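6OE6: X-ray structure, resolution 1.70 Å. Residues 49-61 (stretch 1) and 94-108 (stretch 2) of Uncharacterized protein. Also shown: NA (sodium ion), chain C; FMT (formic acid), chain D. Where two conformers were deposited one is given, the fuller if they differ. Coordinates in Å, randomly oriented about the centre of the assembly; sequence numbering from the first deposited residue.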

# COMPACT_ATOMS: atom_id res chain seq x y z
N PRO A 49 -8.19 7.61 -3.74
CA PRO A 49 -8.86 7.85 -5.01
C PRO A 49 -8.08 7.20 -6.15
O PRO A 49 -6.93 6.81 -5.99
N ASP A 50 -8.72 7.12 -7.32
CA ASP A 50 -8.11 6.50 -8.49
C ASP A 50 -7.37 7.50 -9.37
O ASP A 50 -6.93 7.13 -10.47
N ASP A 51 -7.25 8.75 -8.94
CA ASP A 51 -6.65 9.76 -9.80
C ASP A 51 -5.41 10.41 -9.18
O ASP A 51 -4.97 11.47 -9.65
N LYS A 52 -4.86 9.79 -8.14
CA LYS A 52 -3.62 10.23 -7.52
C LYS A 52 -2.68 9.03 -7.40
O LYS A 52 -3.12 7.90 -7.19
N THR A 53 -1.39 9.30 -7.53
CA THR A 53 -0.42 8.22 -7.37
C THR A 53 -0.26 7.94 -5.88
O THR A 53 -0.08 8.86 -5.08
N ILE A 54 -0.40 6.67 -5.50
CA ILE A 54 -0.39 6.25 -4.10
C ILE A 54 1.05 5.91 -3.74
O ILE A 54 1.58 4.93 -4.24
N CYS A 55 1.67 6.73 -2.89
CA CYS A 55 3.07 6.53 -2.50
C CYS A 55 3.13 5.99 -1.08
O CYS A 55 2.47 6.52 -0.18
N TYR A 56 3.93 4.94 -0.87
CA TYR A 56 4.05 4.38 0.46
C TYR A 56 5.50 4.35 0.92
O TYR A 56 6.46 4.40 0.13
N ILE A 57 5.64 4.32 2.23
CA ILE A 57 6.91 4.02 2.88
C ILE A 57 6.62 2.90 3.86
O ILE A 57 5.52 2.81 4.42
N TYR A 58 7.59 2.00 4.03
CA TYR A 58 7.52 1.01 5.10
C TYR A 58 8.75 1.12 5.98
O TYR A 58 9.88 1.04 5.48
N ARG A 59 8.54 1.29 7.28
CA ARG A 59 9.65 1.34 8.23
C ARG A 59 9.71 0.02 8.98
O ARG A 59 8.75 -0.34 9.67
N PHE A 60 10.83 -0.69 8.84
CA PHE A 60 11.00 -1.98 9.47
C PHE A 60 11.13 -1.84 10.98
O PHE A 60 11.74 -0.90 11.49
N SER A 61 10.57 -2.81 11.70
CA SER A 61 10.70 -2.82 13.15
C SER A 61 12.09 -3.21 13.63
O SER A 61 12.43 -2.94 14.78
N VAL A 94 19.92 3.36 6.68
CA VAL A 94 19.96 4.43 7.69
C VAL A 94 18.56 4.72 8.23
O VAL A 94 18.34 4.74 9.44
N SER A 95 17.61 4.96 7.33
CA SER A 95 16.24 5.21 7.73
C SER A 95 15.46 3.93 8.02
O SER A 95 14.37 4.01 8.60
N GLN A 96 16.01 2.77 7.67
CA GLN A 96 15.36 1.47 7.86
C GLN A 96 14.01 1.43 7.15
O GLN A 96 12.98 1.07 7.73
N THR A 97 14.01 1.84 5.88
CA THR A 97 12.78 1.95 5.10
C THR A 97 12.95 1.33 3.72
O THR A 97 14.07 1.14 3.24
N ILE A 98 11.81 0.99 3.11
CA ILE A 98 11.65 0.87 1.67
C ILE A 98 10.51 1.79 1.27
O ILE A 98 9.69 2.19 2.11
N GLU A 99 10.47 2.17 -0.01
CA GLU A 99 9.44 3.08 -0.51
C GLU A 99 8.98 2.58 -1.88
O GLU A 99 9.76 1.99 -2.62
N GLY A 100 7.73 2.88 -2.22
CA GLY A 100 7.27 2.59 -3.57
C GLY A 100 6.03 3.40 -3.87
O GLY A 100 5.63 4.27 -3.09
N SER A 101 5.44 3.15 -5.05
CA SER A 101 4.23 3.89 -5.40
C SER A 101 3.45 3.14 -6.47
O SER A 101 4.01 2.33 -7.24
N PHE A 102 2.16 3.45 -6.54
CA PHE A 102 1.23 2.78 -7.45
C PHE A 102 0.48 3.84 -8.25
O PHE A 102 -0.31 4.61 -7.67
N GLN A 103 0.69 3.87 -9.56
CA GLN A 103 0.01 4.79 -10.47
C GLN A 103 -1.04 4.04 -11.29
O GLN A 103 -0.72 3.04 -11.95
N GLY A 104 -2.27 4.55 -11.31
CA GLY A 104 -3.25 3.96 -12.20
C GLY A 104 -3.87 2.64 -11.76
O GLY A 104 -4.39 1.91 -12.62
N LEU A 105 -3.87 2.31 -10.46
CA LEU A 105 -4.62 1.12 -10.04
C LEU A 105 -6.11 1.28 -10.36
O LEU A 105 -6.66 2.37 -10.22
N SER A 106 -6.73 0.20 -10.81
CA SER A 106 -8.18 0.19 -11.00
C SER A 106 -8.88 0.28 -9.64
O SER A 106 -8.32 -0.16 -8.63
N PRO A 107 -10.11 0.78 -9.60
CA PRO A 107 -10.85 0.74 -8.33
C PRO A 107 -10.94 -0.69 -7.82
O PRO A 107 -11.06 -1.64 -8.59
N GLY A 108 -10.79 -0.84 -6.51
CA GLY A 108 -10.88 -2.16 -5.91
C GLY A 108 -10.20 -2.22 -4.56
O GLY A 108 -9.83 -1.20 -3.98

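The most unusual feature of this contact is a hole in one face of the sheet, opposite Tyr 56, that a tyrosine ring and a formic acid molecule fill together. Gly 100 pairs with Tyr 56 and offers no side chain; the tyrosine, with chi1 at 75° (p) and chi2 at 89°, lies across the neighbouring strand so that one face of its ring covers Gly 100 N and Glu 99 C. An ideal CB on Gly 100 would stand 2.7 Å from Tyr 56 CE2 and 2.0 Å from FMT O2, a clash with both. The glycine is thus the space the ring needs. The tyrosine hydroxyl donates to the formic acid, Tyr 56 OH to FMT O2 at 2.6 Å, while Ser 101 N donates to FMT O1 at 3.1 Å, so the small acid, probably from the crystallisation liquor, occupies a backbone donor that faces away from stretch 1. Water 3 extends this cluster: it donates to FMT O1 at 2.6 Å and binds the sodium ion, which also takes Ser 101 O at 2.5 Å from NA.

The frame is an antiparallel pair of strands, 53-59 and 97-102, whose backbone hydrogen bonds run in reciprocal couples; Tyr 58 N to Ile 98 O at 2.9 Å, for example, is answered by Ile 98 N to Tyr 58 O at 3.1 Å. Phe 60 N to Gln 96 O, 3.0 Å, continues the ladder past the strand.

On the face carrying Tyr 56, the rule is aromatic and aliphatic packing. Phe 102 (m) lies near parallel to the tyrosine, planes at 23°, but the rings are slid apart and barely overlap; Tyr 56 CE2 reaches Phe 102 CZ at 3.6 Å. Ile 54 (m, t) sets CG2 4.2 Å from Phe 102 CD2, and its CD1 meets Leu 105 CD1 at 4.3 Å beyond the strand. Farther along, Tyr 58 (t) sends its ring away, yet its CB still touches Ile 98 CG1 at 3.8 Å. Ile 98 (p, t) also receives Phe 60 (m), whose ring turns its edge inward, CE2 to Ile 98 CG2 at 4.0 Å.

The other face is mixed. Ile 57 (t, t) bridges two neighbours, CD1 to Thr 97 CG2 at 3.7 Å and CG1 to Glu 99 CG at 3.6 Å, so the aliphatic part of the glutamate does the packing while its OE2 is bonded elsewhere in the structure. Thr 97 (p) gives its methyl to this contact and shares a hydrogen bond with Ser 95, OG to Thr 97 OG1 at 2.7 Å. At the opposite end of this face Cys 55 (m) places SG 3.8 Å from Ser 101 CB, and Thr 53 (m) adds CG2 to Ser 101 CB at 3.9 Å.

Where the strands part, water replaces direct pairing. Water 2 donates to Asp 50 O at 2.6 Å and to Leu 105 O at 2.7 Å, and water 1 accepts from Gly 104 N at 2.8 Å.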

# COMPACT_ATOMS: atom_id res chain seq x y z
CB PRO A 49 -8.83 9.38 -5.13
CG PRO A 49 -7.51 9.72 -4.49
CD PRO A 49 -7.36 8.76 -3.32
CB ASP A 50 -9.16 5.75 -9.31
CG ASP A 50 -10.09 6.68 -10.10
OD1 ASP A 50 -10.20 7.89 -9.80
OD2 ASP A 50 -10.73 6.18 -11.04
CB ASP A 51 -7.69 10.82 -10.18
CG ASP A 51 -8.21 11.60 -8.99
OD1 ASP A 51 -7.87 11.29 -7.84
OD2 ASP A 51 -8.97 12.57 -9.23
CB LYS A 52 -3.84 10.83 -6.13
CG LYS A 52 -4.75 12.05 -6.10
CD LYS A 52 -4.13 13.25 -6.77
CE LYS A 52 -5.02 14.48 -6.62
NZ LYS A 52 -4.47 15.69 -7.31
CB THR A 53 0.90 8.60 -8.06
OG1 THR A 53 0.69 8.62 -9.48
CG2 THR A 53 2.00 7.58 -7.75
CB ILE A 54 -1.30 5.04 -3.88
CG1 ILE A 54 -2.77 5.36 -4.27
CG2 ILE A 54 -1.15 4.52 -2.40
CD1 ILE A 54 -3.67 4.11 -4.53
CB CYS A 55 3.86 7.84 -2.57
SG CYS A 55 3.74 8.67 -4.16
CB TYR A 56 3.44 2.95 0.57
CG TYR A 56 4.32 1.90 -0.08
CD1 TYR A 56 5.32 1.25 0.64
CD2 TYR A 56 4.16 1.57 -1.41
CE1 TYR A 56 6.15 0.32 0.04
CE2 TYR A 56 4.98 0.64 -2.02
CZ TYR A 56 5.96 0.01 -1.28
OH TYR A 56 6.78 -0.91 -1.92
CB ILE A 57 7.49 5.28 3.57
CG1 ILE A 57 8.93 5.02 4.00
CG2 ILE A 57 6.63 5.71 4.75
CD1 ILE A 57 9.68 6.29 4.43
CB TYR A 58 7.39 -0.43 4.55
CG TYR A 58 7.24 -1.44 5.67
CD1 TYR A 58 6.07 -1.51 6.41
CD2 TYR A 58 8.28 -2.29 6.01
CE1 TYR A 58 5.93 -2.42 7.44
CE2 TYR A 58 8.15 -3.20 7.03
CZ TYR A 58 6.98 -3.27 7.74
OH TYR A 58 6.85 -4.17 8.78
CB ARG A 59 9.50 2.51 9.20
CG ARG A 59 10.71 2.61 10.17
CD ARG A 59 10.79 3.95 10.88
NE ARG A 59 10.26 5.04 10.08
CZ ARG A 59 9.31 5.89 10.49
NH1 ARG A 59 8.81 5.78 11.71
NH2 ARG A 59 8.88 6.84 9.67
CB PHE A 60 12.23 -2.70 8.92
CG PHE A 60 12.12 -3.09 7.49
CD1 PHE A 60 11.71 -4.36 7.14
CD2 PHE A 60 12.43 -2.18 6.49
CE1 PHE A 60 11.61 -4.73 5.82
CE2 PHE A 60 12.32 -2.54 5.16
CZ PHE A 60 11.90 -3.81 4.82
CB SER A 61 9.68 -3.78 13.77
OG SER A 61 10.01 -5.12 13.45
CB VAL A 94 20.59 5.70 7.10
CG1 VAL A 94 20.54 6.83 8.12
CG2 VAL A 94 22.02 5.43 6.62
CB SER A 95 15.51 6.03 6.64
OG SER A 95 15.59 5.40 5.37
CB GLN A 96 15.22 1.13 9.35
CG GLN A 96 16.54 1.05 10.09
CD GLN A 96 16.39 0.51 11.51
OE1 GLN A 96 15.40 -0.16 11.83
NE2 GLN A 96 17.36 0.80 12.37
CB THR A 97 12.35 3.42 4.95
OG1 THR A 97 13.41 4.18 4.37
CG2 THR A 97 11.96 4.03 6.32
CB ILE A 98 11.36 -0.58 1.22
CG1 ILE A 98 10.17 -1.14 2.01
CG2 ILE A 98 12.62 -1.46 1.37
CD1 ILE A 98 9.65 -2.49 1.49
CB GLU A 99 9.99 4.52 -0.65
CG GLU A 99 10.08 5.35 0.65
CD GLU A 99 11.01 6.57 0.55
OE1 GLU A 99 12.24 6.39 0.69
OE2 GLU A 99 10.51 7.71 0.36
CB SER A 101 4.56 5.32 -5.86
OG SER A 101 5.34 5.34 -7.06
CB PHE A 102 0.24 1.90 -6.69
CG PHE A 102 0.87 1.04 -5.61
CD1 PHE A 102 1.87 0.11 -5.93
CD2 PHE A 102 0.47 1.18 -4.30
CE1 PHE A 102 2.45 -0.67 -4.91
CE2 PHE A 102 1.02 0.41 -3.28
CZ PHE A 102 2.00 -0.51 -3.58
CB GLN A 103 1.01 5.47 -11.41
CG GLN A 103 0.37 6.36 -12.51
CD GLN A 103 1.36 6.83 -13.59
OE1 GLN A 103 2.49 6.32 -13.71
NE2 GLN A 103 0.95 7.81 -14.38
CB LEU A 105 -4.46 0.87 -8.53
CG LEU A 105 -3.03 0.53 -8.06
CD1 LEU A 105 -3.01 0.41 -6.52
CD2 LEU A 105 -2.46 -0.74 -8.71
CB SER A 106 -8.62 -1.09 -11.71
OG SER A 106 -8.11 -1.12 -13.03
CB PRO A 107 -12.22 1.30 -8.72
CG PRO A 107 -11.91 2.22 -9.83
CD PRO A 107 -10.85 1.50 -10.64
NA NA C . 4.53 1.14 -9.40
C FMT D . 6.30 -0.42 -5.66
O1 FMT D . 6.73 0.55 -6.27
O2 FMT D . 6.73 -0.73 -4.55
O HOH W 1 -3.47 6.92 -10.37
O HOH W 2 -6.39 4.78 -11.47
O HOH W 3 6.08 -0.10 -8.67